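Local coordinates for chromosome segregation protein smc (Pyrococcus furiosus, PDB 3KTA), which probably condenses and partitions chromosomes, with this N-terminal piece forming part of its ATP-binding cassette ATPase head, at residues 154-157 and 158-161. Numbering follows the deposited sequence.
Sequences MSPL and ERRL
The flat guanidinium of R159 is turned back toward the start of its own helix, with S155 O over one face, while M154 O and the CA of P156 approach it obliquely. R159 NH2 comes to 3.2 Å from M154 O. R159 NH1 lies 3.8 Å from P156 CA. A bend at chi3 (-60°) folds the otherwise extended arginine chain back over this corner. The guanidinium is hydrogen-bonded outside this turn: NH2 donates to F151 O, and NH1 to L48 O of another chain. The second guanidinium, of R160, meets L157 obliquely; the two side chains run alongside each other in the same direction, R160 NH1 standing 3.3 Å from L157 CD1. R160 NH2 forms a salt bridge with D164, and NH1 donates a hydrogen bond to G46 O of another chain.

Helix 156-167 begins after a two-residue break from the short helix 150-153, with S155 as its N-cap. The serine OG accepts the amide N of E158 at 2.9 Å in a nearly straight bond (172°), its chi1 of 72° setting OG between the backbone N and the carbonyl carbon. The reciprocal link of a capping box runs through water here: one water accepts from S155 N and donates to E158 OE2, with 2.6 Å between the water and OE2. P156 takes the first position of the helix, directly after the N-cap, and the i to i+4 bonds start with R159 N on S155 O at 2.9 Å.

Selenomethionine M154 crosses E158 at about a right angle, its CB against the carboxylate carbon CD and its terminal CE 3.7 Å from E158 OE1. M154 SE rests 3.8 Å from R159 CA. P156 packs on E38 and R159 on F77 of another chain, probably the C-terminal piece that completes the ATP-binding cassette head.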
loop_
_atom_site.group_PDB
_atom_site.type_symbol
_atom_site.label_atom_id
_atom_site.label_comp_id
_atom_site.label_asym_id
_atom_site.label_seq_id
_atom_site.Cartn_x
_atom_site.Cartn_y
_atom_site.Cartn_z
HETATM N N MSE A 154 8.512 -14.361 -0.793
HETATM C CA MSE A 154 9.642 -14.174 0.125
HETATM C C MSE A 154 10.045 -15.480 0.812
HETATM O O MSE A 154 9.223 -16.383 0.979
HETATM C CB MSE A 154 9.353 -13.069 1.159
HETATM C CG MSE A 154 8.132 -13.304 2.063
HETATM SE SE MSE A 154 7.832 -11.862 3.374
HETATM C CE MSE A 154 7.833 -10.343 2.146
ATOM N N SER A 155 11.315 -15.587 1.195
ATOM C CA SER A 155 11.784 -16.788 1.888
ATOM C C SER A 155 11.158 -16.850 3.267
ATOM O O SER A 155 10.839 -15.808 3.845
ATOM C CB SER A 155 13.305 -16.777 2.045
ATOM O OG SER A 155 13.702 -15.825 3.017
ATOM N N PRO A 156 10.993 -18.067 3.811
ATOM C CA PRO A 156 10.558 -18.197 5.203
ATOM C C PRO A 156 11.378 -17.316 6.133
ATOM O O PRO A 156 10.844 -16.745 7.079
ATOM C CB PRO A 156 10.811 -19.673 5.498
ATOM C CG PRO A 156 10.566 -20.340 4.179
ATOM C CD PRO A 156 11.124 -19.382 3.155
ATOM N N LEU A 157 12.671 -17.184 5.861
ATOM C CA LEU A 157 13.515 -16.365 6.723
ATOM C C LEU A 157 13.135 -14.882 6.650
ATOM O O LEU A 157 12.997 -14.232 7.683
ATOM C CB LEU A 157 14.997 -16.577 6.398
ATOM C CG LEU A 157 16.027 -16.101 7.421
ATOM C CD1 LEU A 157 15.654 -16.483 8.847
ATOM C CD2 LEU A 157 17.383 -16.690 7.063
ATOM N N GLU A 158 12.964 -14.347 5.438
ATOM C CA GLU A 158 12.516 -12.965 5.292
ATOM C C GLU A 158 11.173 -12.770 5.981
ATOM O O GLU A 158 10.914 -11.731 6.593
ATOM C CB GLU A 158 12.413 -12.547 3.817
ATOM C CG GLU A 158 11.763 -11.170 3.644
ATOM C CD GLU A 158 11.962 -10.567 2.268
ATOM O OE1 GLU A 158 11.439 -9.457 2.039
ATOM O OE2 GLU A 158 12.645 -11.185 1.427
ATOM N N ARG A 159 10.318 -13.779 5.896
ATOM C CA ARG A 159 8.991 -13.648 6.490
ATOM C C ARG A 159 9.070 -13.533 8.016
ATOM O O ARG A 159 8.363 -12.723 8.622
ATOM C CB ARG A 159 8.079 -14.788 6.044
ATOM C CG ARG A 159 6.616 -14.586 6.431
ATOM C CD ARG A 159 5.720 -15.682 5.849
ATOM N NE ARG A 159 5.765 -15.728 4.393
ATOM C CZ ARG A 159 6.337 -16.700 3.687
ATOM N NH1 ARG A 159 6.915 -17.724 4.300
ATOM N NH2 ARG A 159 6.323 -16.655 2.362
ATOM N N ARG A 160 9.965 -14.293 8.647
ATOM C CA ARG A 160 10.075 -14.190 10.090
ATOM C C ARG A 160 10.624 -12.838 10.508
ATOM O O ARG A 160 10.226 -12.268 11.521
ATOM C CB ARG A 160 10.928 -15.314 10.677
ATOM C CG ARG A 160 10.728 -15.474 12.183
ATOM C CD ARG A 160 12.042 -15.809 12.886
ATOM N NE ARG A 160 12.917 -14.645 12.968
ATOM C CZ ARG A 160 14.161 -14.606 12.495
ATOM N NH1 ARG A 160 14.684 -15.673 11.911
ATOM N NH2 ARG A 160 14.887 -13.507 12.625
ATOM N N LEU A 161 11.559 -12.322 9.721
ATOM C CA LEU A 161 12.160 -11.043 10.035
ATOM C C LEU A 161 11.135 -9.908 10.043
ATOM O O LEU A 161 11.254 -8.961 10.817
ATOM C CB LEU A 161 13.283 -10.753 9.046
ATOM C CG LEU A 161 14.518 -11.572 9.390
ATOM C CD1 LEU A 161 15.425 -11.580 8.183
ATOM C CD2 LEU A 161 15.199 -10.971 10.607
HETATM O O HOH W 1 13.421 -13.512 0.496
#